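Local coordinates for protein ATP-dependent protease subunit HslV (Trypanosoma brucei brucei, PDB 4HNZ) that serves as the threonine protease of the mitochondrial HslVU complex, hydrolysing proteins that HslU has recognised and unfolded, and takes part in mitochondrial DNA replication by regulating PIF2 helicase levels, at residues Asp118-Ile123 against Phe129-Ala134. Residues are numbered along the deposited sequence; the frame is centred on the assembly and turned at random.
Sequences DGIVAI and FAKAAA
Lys-131 NZ reaches the backbone of strand 120-123 through two waters, each accepting a weak hydrogen bond from NZ (3.2 Å to either oxygen). Water 1 donates to Ile-120 O at 2.9 Å; water 2 accepts from Ala-122 N at 2.8 Å. Extended apart from a bend at chi3 (-101°, not staggered), the lysine chain reaches from helix 127-137 across the strand toward its edge away from strand 3-8. Its CG meets Ile-120 CG2 at 4.0 Å, the two side chains crossing at a slant, and its CB faces Ala-122 CB. The other branch of Ile-120, CG1 anti to its carbonyl carbon, carries CD1 to the next turn of the helix, 3.6 Å from Ala-134 CB. At the strand entrance Ile-120 N donates to Asp-118 OD1 (2.9 Å, 153°), closing an Asx turn, while OD2 salt-bridges Arg-135 of the same helix. Strand and helix run nearly antiparallel (159°), the helix lying on a sheet of the Ntn-hydrolase sandwich; strand 3-8, which pairs with 120-123, follows the N-terminal Thr-1, the probable nucleophile. Direct contact is thus aliphatic, and the ammonium joins helix to strand edge through water, an indirect link, weak on the lysine side.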
ATOM      1  N   ASP A 118      23.765 -36.150   1.292  1.00 23.14           N
ATOM      2  CA  ASP A 118      22.804 -36.897   0.529  1.00 22.63           C
ATOM      3  C   ASP A 118      22.815 -36.632  -0.992  1.00 21.10           C
ATOM      4  O   ASP A 118      22.096 -37.294  -1.709  1.00 20.92           O
ATOM      5  CB  ASP A 118      21.401 -36.679   1.109  1.00 23.36           C
ATOM      6  CG  ASP A 118      20.921 -35.239   0.969  1.00 24.77           C
ATOM      7  OD1 ASP A 118      21.416 -34.480   0.072  1.00 26.25           O
ATOM      8  OD2 ASP A 118      20.060 -34.843   1.785  1.00 24.24           O
ATOM      9  N   GLY A 119      23.591 -35.671  -1.476  1.00 19.82           N
ATOM     10  CA  GLY A 119      23.696 -35.434  -2.917  1.00 18.79           C
ATOM     11  C   GLY A 119      22.504 -34.790  -3.603  1.00 17.44           C
ATOM     12  O   GLY A 119      22.414 -34.777  -4.825  1.00 16.73           O
ATOM     13  N   ILE A 120      21.609 -34.183  -2.846  1.00 16.69           N
ATOM     14  CA  ILE A 120      20.365 -33.663  -3.429  1.00 16.00           C
ATOM     15  C   ILE A 120      20.305 -32.137  -3.447  1.00 15.14           C
ATOM     16  O   ILE A 120      20.527 -31.478  -2.440  1.00 15.38           O
ATOM     17  CB  ILE A 120      19.138 -34.191  -2.636  1.00 15.99           C
ATOM     18  CG1 ILE A 120      19.053 -35.682  -2.769  1.00 17.16           C
ATOM     19  CG2 ILE A 120      17.826 -33.534  -3.106  1.00 15.72           C
ATOM     20  CD1 ILE A 120      18.151 -36.297  -1.718  1.00 17.96           C
ATOM     21  N   VAL A 121      19.933 -31.605  -4.600  1.00 14.81           N
ATOM     22  CA  VAL A 121      19.750 -30.183  -4.819  1.00 14.20           C
ATOM     23  C   VAL A 121      18.538 -29.975  -5.693  1.00 13.54           C
ATOM     24  O   VAL A 121      18.284 -30.763  -6.576  1.00 13.51           O
ATOM     25  CB  VAL A 121      20.950 -29.599  -5.622  1.00 14.85           C
ATOM     26  CG1 VAL A 121      20.752 -28.124  -5.927  1.00 14.73           C
ATOM     27  CG2 VAL A 121      22.231 -29.740  -4.826  1.00 15.42           C
ATOM     28  N   ALA A 122      17.797 -28.910  -5.450  1.00 13.26           N
ATOM     29  CA  ALA A 122      16.590 -28.651  -6.226  1.00 13.49           C
ATOM     30  C   ALA A 122      16.195 -27.191  -6.182  1.00 13.01           C
ATOM     31  O   ALA A 122      16.394 -26.523  -5.173  1.00 12.71           O
ATOM     32  CB  ALA A 122      15.436 -29.491  -5.689  1.00 13.87           C
ATOM     33  N   ILE A 123      15.572 -26.739  -7.266  1.00 12.95           N
ATOM     34  CA  ILE A 123      15.065 -25.387  -7.386  1.00 12.70           C
ATOM     35  C   ILE A 123      13.666 -25.366  -8.029  1.00 12.78           C
ATOM     36  O   ILE A 123      13.172 -26.379  -8.518  1.00 11.36           O
ATOM     37  CB  ILE A 123      15.980 -24.489  -8.228  1.00 13.05           C
ATOM     38  CG1 ILE A 123      16.260 -25.089  -9.604  1.00 13.16           C
ATOM     39  CG2 ILE A 123      17.282 -24.270  -7.485  1.00 14.01           C
ATOM     40  CD1 ILE A 123      17.008 -24.188 -10.563  1.00 13.00           C
ATOM     41  N   PHE A 129       9.547 -29.623  -2.571  1.00 13.11           N
ATOM     42  CA  PHE A 129       8.784 -30.854  -2.433  1.00 12.91           C
ATOM     43  C   PHE A 129       9.614 -32.018  -2.949  1.00 12.44           C
ATOM     44  O   PHE A 129       9.638 -33.088  -2.367  1.00 12.15           O
ATOM     45  CB  PHE A 129       7.439 -30.744  -3.185  1.00 12.98           C
ATOM     46  CG  PHE A 129       6.729 -29.472  -2.913  1.00 13.32           C
ATOM     47  CD1 PHE A 129       6.621 -28.995  -1.632  1.00 13.97           C
ATOM     48  CD2 PHE A 129       6.091 -28.775  -3.927  1.00 13.52           C
ATOM     49  CE1 PHE A 129       5.950 -27.787  -1.359  1.00 14.59           C
ATOM     50  CE2 PHE A 129       5.402 -27.596  -3.668  1.00 13.66           C
ATOM     51  CZ  PHE A 129       5.338 -27.084  -2.371  1.00 13.95           C
ATOM     52  N   ALA A 130      10.333 -31.775  -4.049  1.00 12.13           N
ATOM     53  CA  ALA A 130      11.090 -32.815  -4.695  1.00 12.25           C
ATOM     54  C   ALA A 130      12.209 -33.253  -3.794  1.00 12.55           C
ATOM     55  O   ALA A 130      12.534 -34.429  -3.652  1.00 13.57           O
ATOM     56  CB  ALA A 130      11.624 -32.299  -6.018  1.00 12.34           C
ATOM     57  N   LYS A 131      12.836 -32.289  -3.216  1.00 13.26           N
ATOM     58  CA  LYS A 131      13.941 -32.524  -2.310  1.00 14.44           C
ATOM     59  C   LYS A 131      13.507 -33.304  -1.091  1.00 14.27           C
ATOM     60  O   LYS A 131      14.140 -34.288  -0.718  1.00 15.00           O
ATOM     61  CB  LYS A 131      14.469 -31.207  -1.898  1.00 15.01           C
ATOM     62  CG  LYS A 131      15.451 -31.323  -0.814  1.00 17.96           C
ATOM     63  CD  LYS A 131      15.824 -29.953  -0.304  1.00 19.57           C
ATOM     64  CE  LYS A 131      17.157 -29.489  -0.874  1.00 21.12           C
ATOM     65  NZ  LYS A 131      17.602 -28.264  -0.118  1.00 21.45           N
ATOM     66  N   ALA A 132      12.364 -32.956  -0.522  1.00 13.40           N
ATOM     67  CA  ALA A 132      11.807 -33.734   0.570  1.00 13.76           C
ATOM     68  C   ALA A 132      11.525 -35.214   0.170  1.00 14.19           C
ATOM     69  O   ALA A 132      11.879 -36.153   0.879  1.00 14.79           O
ATOM     70  CB  ALA A 132      10.525 -33.081   1.095  1.00 13.53           C
ATOM     71  N   ALA A 133      10.926 -35.414  -0.974  1.00 13.95           N
ATOM     72  CA  ALA A 133      10.660 -36.766  -1.398  1.00 14.37           C
ATOM     73  C   ALA A 133      11.972 -37.497  -1.679  1.00 14.66           C
ATOM     74  O   ALA A 133      12.105 -38.669  -1.302  1.00 15.47           O
ATOM     75  CB  ALA A 133       9.762 -36.779  -2.625  1.00 13.91           C
ATOM     76  N   ALA A 134      12.912 -36.864  -2.359  1.00 13.93           N
ATOM     77  CA  ALA A 134      14.157 -37.541  -2.664  1.00 14.20           C
ATOM     78  C   ALA A 134      14.917 -37.886  -1.405  1.00 14.88           C
ATOM     79  O   ALA A 134      15.548 -38.936  -1.312  1.00 15.45           O
ATOM     80  CB  ALA A 134      15.047 -36.684  -3.545  1.00 14.12           C
TER
HETATM   81  O   HOH W   1      20.548 -28.780  -1.373  1.00 27.40           O
HETATM   82  O   HOH W   2      18.506 -27.518  -3.067  1.00 14.06           O